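Local coordinates for protein retinol dehydratase (Spodoptera frugiperda, PDB 1FMJ) that dehydrates retinol within a sulfotransferase-type fold that binds adenosine 3',5'-diphosphate, and probably shares the sulfotransferase chemistry of its family, at residues A[19-28]-A[215-223]; A[30-38]-A[44-52]. All coordinates share one frame; numbering follows the deposited sequence.

Contact 1: residues A[19-28]-A[215-223]; sequences EEDKLVKANL and EMFHRGLYT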
loop_
_atom_site.group_PDB
_atom_site.type_symbol
_atom_site.label_atom_id
_atom_site.label_comp_id
_atom_site.label_asym_id
_atom_site.label_seq_id
_atom_site.Cartn_x
_atom_site.Cartn_y
_atom_site.Cartn_z
ATOM N N GLU A 19 -10.133 -11.283 -22.408
ATOM C CA GLU A 19 -8.840 -10.652 -22.655
ATOM C C GLU A 19 -8.112 -10.273 -21.372
ATOM O O GLU A 19 -6.925 -10.546 -21.222
ATOM C CB GLU A 19 -9.008 -9.405 -23.532
ATOM C CG GLU A 19 -7.690 -8.765 -23.927
ATOM C CD GLU A 19 -7.873 -7.517 -24.775
ATOM O OE1 GLU A 19 -8.468 -6.538 -24.271
ATOM O OE2 GLU A 19 -7.420 -7.515 -25.941
ATOM N N GLU A 20 -8.822 -9.632 -20.454
ATOM C CA GLU A 20 -8.231 -9.219 -19.188
ATOM C C GLU A 20 -7.852 -10.459 -18.382
ATOM O O GLU A 20 -6.715 -10.594 -17.920
ATOM C CB GLU A 20 -9.230 -8.377 -18.391
ATOM C CG GLU A 20 -9.772 -7.172 -19.138
ATOM C CD GLU A 20 -10.940 -6.529 -18.423
ATOM O OE1 GLU A 20 -11.893 -7.258 -18.069
ATOM O OE2 GLU A 20 -10.916 -5.297 -18.218
ATOM N N ASP A 21 -8.812 -11.360 -18.214
ATOM C CA ASP A 21 -8.569 -12.580 -17.464
ATOM C C ASP A 21 -7.380 -13.326 -18.053
ATOM O O ASP A 21 -6.647 -13.999 -17.336
ATOM C CB ASP A 21 -9.807 -13.481 -17.493
ATOM C CG ASP A 21 -9.677 -14.677 -16.567
ATOM O OD1 ASP A 21 -9.631 -14.471 -15.334
ATOM O OD2 ASP A 21 -9.615 -15.823 -17.068
ATOM N N LYS A 22 -7.172 -13.202 -19.357
ATOM C CA LYS A 22 -6.061 -13.906 -19.970
ATOM C C LYS A 22 -4.710 -13.356 -19.527
ATOM O O LYS A 22 -3.811 -14.125 -19.179
ATOM C CB LYS A 22 -6.165 -13.870 -21.499
ATOM C CG LYS A 22 -5.237 -14.877 -22.175
ATOM C CD LYS A 22 -5.596 -15.099 -23.639
ATOM C CE LYS A 22 -4.730 -16.196 -24.259
ATOM N NZ LYS A 22 -5.046 -16.415 -25.694
ATOM N N LEU A 23 -4.568 -12.033 -19.542
ATOM C CA LEU A 23 -3.317 -11.397 -19.143
ATOM C C LEU A 23 -3.034 -11.579 -17.657
ATOM O O LEU A 23 -1.880 -11.683 -17.242
ATOM C CB LEU A 23 -3.340 -9.901 -19.464
ATOM C CG LEU A 23 -2.083 -9.140 -19.025
ATOM C CD1 LEU A 23 -0.886 -9.654 -19.817
ATOM C CD2 LEU A 23 -2.264 -7.637 -19.238
ATOM N N VAL A 24 -4.084 -11.602 -16.849
ATOM C CA VAL A 24 -3.891 -11.784 -15.419
ATOM C C VAL A 24 -3.541 -13.239 -15.103
ATOM O O VAL A 24 -2.540 -13.516 -14.445
ATOM C CB VAL A 24 -5.147 -11.389 -14.631
ATOM C CG1 VAL A 24 -4.945 -11.687 -13.159
ATOM C CG2 VAL A 24 -5.440 -9.920 -14.834
ATOM N N LYS A 25 -4.371 -14.162 -15.579
ATOM C CA LYS A 25 -4.162 -15.590 -15.349
ATOM C C LYS A 25 -2.857 -16.097 -15.966
ATOM O O LYS A 25 -2.574 -17.297 -15.932
ATOM C CB LYS A 25 -5.331 -16.395 -15.929
ATOM C CG LYS A 25 -6.653 -16.228 -15.198
ATOM C CD LYS A 25 -6.629 -16.940 -13.856
ATOM C CE LYS A 25 -7.981 -16.862 -13.174
ATOM N NZ LYS A 25 -8.427 -15.454 -13.027
ATOM N N ALA A 26 -2.074 -15.184 -16.530
ATOM C CA ALA A 26 -0.806 -15.539 -17.155
ATOM C C ALA A 26 0.372 -15.019 -16.337
ATOM O O ALA A 26 1.530 -15.275 -16.659
ATOM C CB ALA A 26 -0.754 -14.973 -18.563
ATOM N N ASN A 27 0.062 -14.282 -15.277
ATOM C CA ASN A 27 1.081 -13.721 -14.403
ATOM C C ASN A 27 0.747 -13.959 -12.937
ATOM O O ASN A 27 1.644 -14.100 -12.107
ATOM C CB ASN A 27 1.207 -12.215 -14.635
ATOM C CG ASN A 27 1.969 -11.881 -15.897
ATOM O OD1 ASN A 27 1.667 -12.391 -16.985
ATOM N ND2 ASN A 27 2.963 -11.009 -15.764
ATOM N N LEU A 28 -0.547 -14.001 -12.630
ATOM C CA LEU A 28 -1.006 -14.190 -11.257
ATOM C C LEU A 28 -1.870 -15.444 -11.115
ATOM O O LEU A 28 -2.402 -15.717 -10.036
ATOM C CB LEU A 28 -1.825 -12.972 -10.827
ATOM C CG LEU A 28 -1.353 -11.600 -11.324
ATOM C CD1 LEU A 28 -2.436 -10.565 -11.100
ATOM C CD2 LEU A 28 -0.086 -11.205 -10.599
ATOM N N GLU A 215 2.926 -4.737 -18.225
ATOM C CA GLU A 215 1.772 -4.732 -19.120
ATOM C C GLU A 215 0.499 -4.698 -18.281
ATOM O O GLU A 215 -0.419 -3.922 -18.535
ATOM C CB GLU A 215 1.746 -5.993 -19.985
ATOM C CG GLU A 215 2.864 -6.106 -21.014
ATOM C CD GLU A 215 2.850 -4.970 -22.024
ATOM O OE1 GLU A 215 1.748 -4.447 -22.314
ATOM O OE2 GLU A 215 3.942 -4.613 -22.532
ATOM N N MET A 216 0.467 -5.565 -17.277
ATOM C CA MET A 216 -0.668 -5.697 -16.379
ATOM C C MET A 216 -0.874 -4.428 -15.572
ATOM O O MET A 216 -1.975 -3.869 -15.539
ATOM C CB MET A 216 -0.430 -6.898 -15.454
ATOM C CG MET A 216 -1.429 -7.083 -14.318
ATOM S SD MET A 216 -1.226 -8.713 -13.507
ATOM C CE MET A 216 0.581 -8.780 -13.267
ATOM N N PHE A 217 0.199 -3.961 -14.940
ATOM C CA PHE A 217 0.138 -2.765 -14.113
ATOM C C PHE A 217 -0.300 -1.480 -14.814
ATOM O O PHE A 217 -1.111 -0.738 -14.264
ATOM C CB PHE A 217 1.486 -2.515 -13.449
ATOM C CG PHE A 217 1.522 -1.272 -12.617
ATOM C CD1 PHE A 217 1.013 -1.270 -11.322
ATOM C CD2 PHE A 217 2.067 -0.102 -13.120
ATOM C CE1 PHE A 217 1.054 -0.118 -10.540
ATOM C CE2 PHE A 217 2.112 1.059 -12.341
ATOM C CZ PHE A 217 1.604 1.045 -11.052
ATOM N N HIS A 218 0.228 -1.192 -16.004
ATOM C CA HIS A 218 -0.173 0.051 -16.672
ATOM C C HIS A 218 -1.512 -0.052 -17.388
ATOM O O HIS A 218 -2.074 0.958 -17.794
ATOM C CB HIS A 218 0.911 0.568 -17.639
ATOM C CG HIS A 218 0.934 -0.099 -18.981
ATOM N ND1 HIS A 218 1.258 -1.429 -19.153
ATOM C CD2 HIS A 218 0.778 0.411 -20.227
ATOM C CE1 HIS A 218 1.309 -1.707 -20.444
ATOM N NE2 HIS A 218 1.022 -0.609 -21.118
ATOM N N ARG A 219 -2.028 -1.268 -17.527
ATOM C CA ARG A 219 -3.315 -1.468 -18.176
ATOM C C ARG A 219 -4.425 -1.518 -17.132
ATOM O O ARG A 219 -5.581 -1.804 -17.450
ATOM C CB ARG A 219 -3.325 -2.758 -18.999
ATOM C CG ARG A 219 -2.693 -2.626 -20.378
ATOM C CD ARG A 219 -3.166 -3.753 -21.279
ATOM N NE ARG A 219 -4.629 -3.838 -21.300
ATOM C CZ ARG A 219 -5.325 -4.778 -21.940
ATOM N NH1 ARG A 219 -4.696 -5.722 -22.627
ATOM N NH2 ARG A 219 -6.654 -4.785 -21.873
ATOM N N GLY A 220 -4.064 -1.222 -15.888
ATOM C CA GLY A 220 -5.034 -1.245 -14.808
ATOM C C GLY A 220 -5.505 -2.649 -14.477
ATOM O O GLY A 220 -6.661 -2.851 -14.081
ATOM N N LEU A 221 -4.617 -3.629 -14.636
ATOM C CA LEU A 221 -4.976 -5.013 -14.344
ATOM C C LEU A 221 -4.242 -5.594 -13.137
ATOM O O LEU A 221 -4.217 -6.808 -12.934
ATOM C CB LEU A 221 -4.771 -5.888 -15.587
ATOM C CG LEU A 221 -5.840 -5.596 -16.651
ATOM C CD1 LEU A 221 -5.571 -6.377 -17.923
ATOM C CD2 LEU A 221 -7.213 -5.938 -16.080
ATOM N N TYR A 222 -3.615 -4.734 -12.347
ATOM C CA TYR A 222 -2.964 -5.218 -11.140
ATOM C C TYR A 222 -3.731 -4.660 -9.953
ATOM O O TYR A 222 -4.586 -3.779 -10.101
ATOM C CB TYR A 222 -1.489 -4.815 -11.050
ATOM C CG TYR A 222 -0.785 -5.517 -9.897
ATOM C CD1 TYR A 222 -0.697 -6.912 -9.849
ATOM C CD2 TYR A 222 -0.277 -4.792 -8.826
ATOM C CE1 TYR A 222 -0.119 -7.563 -8.742
ATOM C CE2 TYR A 222 0.294 -5.422 -7.727
ATOM C CZ TYR A 222 0.370 -6.801 -7.685
ATOM O OH TYR A 222 0.914 -7.407 -6.581
ATOM N N THR A 223 -3.426 -5.192 -8.781
ATOM C CA THR A 223 -4.085 -4.815 -7.534
ATOM C C THR A 223 -4.278 -3.313 -7.294
ATOM O O THR A 223 -3.329 -2.533 -7.288
ATOM C CB THR A 223 -3.333 -5.435 -6.331
ATOM O OG1 THR A 223 -3.127 -6.835 -6.581
ATOM C CG2 THR A 223 -4.144 -5.272 -5.042
HETATM O O HOH W 1 -8.787 -3.270 -19.762
#
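Leu23 and Val24 of helix 18-24 pack on Met216 of helix 210-218 and on Leu221 beyond it, a contact that joins the first helix to the second and to the turn that follows, in a protein of the sulfotransferase fold. Leu23 CD2 lies 3.8 Å from Leu221 CD1 and also rests against the backbone of Met216. Farther toward the N-terminal side of helix 18-24, Arg219 NH2 makes a long salt bridge and weak hydrogen bond to Glu19 OE1 (3.5 Å, 157° at the hydrogen); OE1 meets the edge of the guanidinium although the two planes stand 84° apart. A water weakly links the same NH2 to Glu20 OE2, but Glu20 has firmer partners in the Asn17 backbone N, through OE1, and Arg14, through OE2. Two carbonyls each accept from two N-H groups: Val24 O from Asn27 N and Leu28 N, Met216 O from Arg219 N and Leu221 N, which approach from opposite faces. Met216 meets Leu28 tip to tip, with SD 3.3 Å from Leu28 CD1; a bend about chi3 (47°) sets CE 3.7 Å from Leu28 CD2 and 3.8 Å from Asn27 CB. Alanine at Leu28 would lack both methyls and is likely to leave the Met216 thioether a gap in which to turn. Leu221 O is buried with no polar partner in the model; the Met44 methyl packs on it, and Val24 CG2 approaches it to 3.8 Å.

Contact 2: residues A[30-38]-A[44-52]; sequences AFPTTYVKL and MVYRPYLKD
Tyr35 and Tyr46 lay their rings together in an offset stack, centroids 4.5 Å apart and planes only 17° from parallel, with the two side chains pointing the same way. Tyr46 CE2 sits over one face of the Tyr35 ring, 3.6 Å from Tyr35 CZ. Over the opposite face comes the Met44 methyl, a CH-pi contact with CE 4.1 Å from the Tyr35 centroid; Met44 crosses the tyrosine at about a right angle and folds over it through bends at chi2 and chi3 (-90°). The sulfur of Met44 also lies alongside the Lys37 chain, 3.7 Å from Lys37 CD, while Lys37 NZ is hydrogen-bonded to the carbonyl of Gly42. These groups decorate an antiparallel beta hairpin of strands 35-38 and 43-46. Val36 and Val45 form its hydrogen-bonded pair: each N lies 3.2 Å from the other's O, the bond from Val45 N being the straighter. Their side chains share the face away from Lys37 and Met44, with Val36 CG2 3.8 Å from Val45 CG2 and Leu50 CD1 packed on Val36 as well. Just beyond the paired strands, Arg47 N donates to Thr34 O at 2.7 Å, almost perfectly straight (179°). The Arg47 chain runs beside Thr34 to a salt bridge with Glu15. Phe31, which lines the retinol pocket, approaches Tyr46 CE2 obliquely with its own CE2, and Thr33 CG2 wedges between Tyr46 and Pro48, 3.4 Å from Tyr46 CD2, while Thr33 OG1 is hydrogen-bonded to Ile111 O and Tyr120 OH.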
loop_
_atom_site.group_PDB
_atom_site.type_symbol
_atom_site.label_atom_id
_atom_site.label_comp_id
_atom_site.label_asym_id
_atom_site.label_seq_id
_atom_site.Cartn_x
_atom_site.Cartn_y
_atom_site.Cartn_z
ATOM N N ALA A 30 -1.338 -18.673 -10.779
ATOM C CA ALA A 30 -1.006 -19.619 -9.724
ATOM C C ALA A 30 -1.560 -19.193 -8.361
ATOM O O ALA A 30 -1.962 -20.037 -7.557
ATOM C CB ALA A 30 0.504 -19.795 -9.649
ATOM N N PHE A 31 -1.585 -17.892 -8.093
ATOM C CA PHE A 31 -2.088 -17.428 -6.806
ATOM C C PHE A 31 -3.574 -17.727 -6.695
ATOM O O PHE A 31 -4.325 -17.505 -7.635
ATOM C CB PHE A 31 -1.849 -15.934 -6.632
ATOM C CG PHE A 31 -2.061 -15.465 -5.227
ATOM C CD1 PHE A 31 -1.261 -15.953 -4.194
ATOM C CD2 PHE A 31 -3.079 -14.562 -4.924
ATOM C CE1 PHE A 31 -1.474 -15.547 -2.875
ATOM C CE2 PHE A 31 -3.295 -14.152 -3.613
ATOM C CZ PHE A 31 -2.491 -14.646 -2.587
ATOM N N PRO A 32 -4.019 -18.225 -5.529
ATOM C CA PRO A 32 -5.420 -18.575 -5.272
ATOM C C PRO A 32 -6.486 -17.484 -5.357
ATOM O O PRO A 32 -7.515 -17.683 -5.995
ATOM C CB PRO A 32 -5.366 -19.211 -3.881
ATOM C CG PRO A 32 -3.996 -19.823 -3.845
ATOM C CD PRO A 32 -3.162 -18.699 -4.428
ATOM N N THR A 33 -6.260 -16.346 -4.713
ATOM C CA THR A 33 -7.257 -15.275 -4.725
ATOM C C THR A 33 -7.419 -14.646 -6.109
ATOM O O THR A 33 -6.432 -14.353 -6.781
ATOM C CB THR A 33 -6.892 -14.169 -3.719
ATOM O OG1 THR A 33 -6.470 -14.762 -2.484
ATOM C CG2 THR A 33 -8.093 -13.288 -3.450
ATOM N N THR A 34 -8.665 -14.439 -6.529
ATOM C CA THR A 34 -8.957 -13.853 -7.840
ATOM C C THR A 34 -9.450 -12.416 -7.710
ATOM O O THR A 34 -9.752 -11.958 -6.610
ATOM C CB THR A 34 -10.040 -14.668 -8.583
ATOM O OG1 THR A 34 -11.199 -14.776 -7.748
ATOM C CG2 THR A 34 -9.534 -16.057 -8.911
ATOM N N TYR A 35 -9.539 -11.713 -8.835
ATOM C CA TYR A 35 -10.000 -10.320 -8.837
ATOM C C TYR A 35 -11.376 -10.115 -9.486
ATOM O O TYR A 35 -11.965 -11.031 -10.064
ATOM C CB TYR A 35 -9.031 -9.421 -9.614
ATOM C CG TYR A 35 -7.602 -9.341 -9.123
ATOM C CD1 TYR A 35 -6.614 -10.161 -9.664
ATOM C CD2 TYR A 35 -7.218 -8.372 -8.198
ATOM C CE1 TYR A 35 -5.283 -10.010 -9.310
ATOM C CE2 TYR A 35 -5.881 -8.214 -7.835
ATOM C CZ TYR A 35 -4.922 -9.033 -8.399
ATOM O OH TYR A 35 -3.602 -8.866 -8.076
ATOM N N VAL A 36 -11.858 -8.878 -9.375
ATOM C CA VAL A 36 -13.101 -8.410 -9.978
ATOM C C VAL A 36 -12.933 -6.900 -10.057
ATOM O O VAL A 36 -12.270 -6.299 -9.206
ATOM C CB VAL A 36 -14.368 -8.717 -9.136
ATOM C CG1 VAL A 36 -14.555 -10.220 -8.988
ATOM C CG2 VAL A 36 -14.283 -8.025 -7.785
ATOM N N LYS A 37 -13.498 -6.296 -11.096
ATOM C CA LYS A 37 -13.432 -4.853 -11.291
ATOM C C LYS A 37 -14.485 -4.236 -10.371
ATOM O O LYS A 37 -15.587 -4.772 -10.247
ATOM C CB LYS A 37 -13.757 -4.508 -12.745
ATOM C CG LYS A 37 -12.655 -3.781 -13.516
ATOM C CD LYS A 37 -11.482 -4.682 -13.834
ATOM C CE LYS A 37 -10.551 -4.042 -14.867
ATOM N NZ LYS A 37 -9.892 -2.787 -14.381
ATOM N N LEU A 38 -14.164 -3.117 -9.735
ATOM C CA LEU A 38 -15.119 -2.494 -8.821
ATOM C C LEU A 38 -15.396 -1.030 -9.116
ATOM O O LEU A 38 -14.476 -0.229 -9.222
ATOM C CB LEU A 38 -14.631 -2.632 -7.373
ATOM C CG LEU A 38 -15.573 -2.082 -6.296
ATOM C CD1 LEU A 38 -16.952 -2.714 -6.489
ATOM C CD2 LEU A 38 -15.031 -2.379 -4.901
ATOM N N MET A 44 -9.224 -2.690 -9.485
ATOM C CA MET A 44 -8.916 -4.092 -9.299
ATOM C C MET A 44 -8.903 -4.457 -7.812
ATOM O O MET A 44 -8.023 -4.021 -7.069
ATOM C CB MET A 44 -7.555 -4.404 -9.923
ATOM C CG MET A 44 -7.550 -4.456 -11.440
ATOM S SD MET A 44 -8.503 -5.846 -12.068
ATOM C CE MET A 44 -7.241 -7.134 -12.140
ATOM N N VAL A 45 -9.878 -5.248 -7.371
ATOM C CA VAL A 45 -9.899 -5.654 -5.972
ATOM C C VAL A 45 -9.999 -7.161 -5.854
ATOM O O VAL A 45 -10.689 -7.820 -6.640
ATOM C CB VAL A 45 -11.071 -4.989 -5.169
ATOM C CG1 VAL A 45 -10.962 -3.470 -5.245
ATOM C CG2 VAL A 45 -12.414 -5.446 -5.697
ATOM N N TYR A 46 -9.276 -7.715 -4.885
ATOM C CA TYR A 46 -9.315 -9.150 -4.654
ATOM C C TYR A 46 -10.762 -9.477 -4.296
ATOM O O TYR A 46 -11.372 -8.784 -3.482
ATOM C CB TYR A 46 -8.365 -9.526 -3.511
ATOM C CG TYR A 46 -6.919 -9.660 -3.950
ATOM C CD1 TYR A 46 -5.937 -8.797 -3.469
ATOM C CD2 TYR A 46 -6.538 -10.660 -4.838
ATOM C CE1 TYR A 46 -4.606 -8.930 -3.864
ATOM C CE2 TYR A 46 -5.215 -10.806 -5.237
ATOM C CZ TYR A 46 -4.255 -9.939 -4.746
ATOM O OH TYR A 46 -2.949 -10.099 -5.132
ATOM N N ARG A 47 -11.303 -10.529 -4.907
ATOM C CA ARG A 47 -12.691 -10.923 -4.689
ATOM C C ARG A 47 -13.181 -10.852 -3.238
ATOM O O ARG A 47 -14.254 -10.321 -2.975
ATOM C CB ARG A 47 -12.936 -12.323 -5.260
ATOM C CG ARG A 47 -14.404 -12.629 -5.483
ATOM C CD ARG A 47 -14.614 -14.034 -6.039
ATOM N NE ARG A 47 -15.985 -14.213 -6.510
ATOM C CZ ARG A 47 -16.486 -13.621 -7.591
ATOM N NH1 ARG A 47 -15.729 -12.815 -8.320
ATOM N NH2 ARG A 47 -17.750 -13.833 -7.941
ATOM N N PRO A 48 -12.409 -11.393 -2.280
ATOM C CA PRO A 48 -12.817 -11.354 -0.871
ATOM C C PRO A 48 -13.144 -9.949 -0.361
ATOM O O PRO A 48 -13.689 -9.783 0.734
ATOM C CB PRO A 48 -11.611 -11.952 -0.153
ATOM C CG PRO A 48 -11.129 -12.954 -1.120
ATOM C CD PRO A 48 -11.183 -12.195 -2.433
ATOM N N TYR A 49 -12.807 -8.933 -1.145
ATOM C CA TYR A 49 -13.078 -7.566 -0.727
ATOM C C TYR A 49 -14.572 -7.285 -0.657
ATOM O O TYR A 49 -15.047 -6.606 0.258
ATOM C CB TYR A 49 -12.435 -6.563 -1.684
ATOM C CG TYR A 49 -12.614 -5.144 -1.217
ATOM C CD1 TYR A 49 -11.872 -4.647 -0.147
ATOM C CD2 TYR A 49 -13.585 -4.318 -1.782
ATOM C CE1 TYR A 49 -12.093 -3.368 0.356
ATOM C CE2 TYR A 49 -13.816 -3.022 -1.283
ATOM C CZ TYR A 49 -13.068 -2.561 -0.213
ATOM O OH TYR A 49 -13.315 -1.308 0.317
ATOM N N LEU A 50 -15.310 -7.826 -1.621
ATOM C CA LEU A 50 -16.747 -7.611 -1.721
ATOM C C LEU A 50 -17.576 -7.924 -0.477
ATOM O O LEU A 50 -18.668 -7.384 -0.316
ATOM C CB LEU A 50 -17.301 -8.389 -2.920
ATOM C CG LEU A 50 -16.762 -8.019 -4.307
ATOM C CD1 LEU A 50 -17.254 -9.025 -5.339
ATOM C CD2 LEU A 50 -17.202 -6.617 -4.686
ATOM N N LYS A 51 -17.088 -8.794 0.401
ATOM C CA LYS A 51 -17.848 -9.116 1.606
ATOM C C LYS A 51 -17.791 -7.985 2.645
ATOM O O LYS A 51 -18.592 -7.948 3.577
ATOM C CB LYS A 51 -17.336 -10.427 2.222
ATOM C CG LYS A 51 -15.878 -10.387 2.652
ATOM C CD LYS A 51 -15.340 -11.756 3.067
ATOM C CE LYS A 51 -13.882 -11.639 3.518
ATOM N NZ LYS A 51 -13.253 -12.949 3.845
ATOM N N ASP A 52 -16.863 -7.046 2.471
ATOM C CA ASP A 52 -16.716 -5.950 3.431
ATOM C C ASP A 52 -16.731 -4.559 2.783
ATOM O O ASP A 52 -16.546 -3.550 3.467
ATOM C CB ASP A 52 -15.414 -6.165 4.214
ATOM C CG ASP A 52 -15.324 -5.317 5.475
ATOM O OD1 ASP A 52 -16.325 -5.218 6.207
ATOM O OD2 ASP A 52 -14.239 -4.769 5.754
#

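From the N terminus the chain passes through helix 18-24, the first half of contact 1, and then turns directly into residues 30-38. Contact 2 closes a short loop when the hairpin returns as 44-52. Contact 1 closes far later, at 215-223, after most of the parallel sheet has been laid down, so the hairpin loop is nested within the long one. The two sites also touch: Thr223 OG1 lies 2.6 Å from Tyr35 OH and Gly220 O 3.2 Å from Lys37 NZ, both probable hydrogen bonds, and Met44 packs on Tyr222. Helix 18-24 and the hairpin are thereby both tied to the chain that follows helix 210-218.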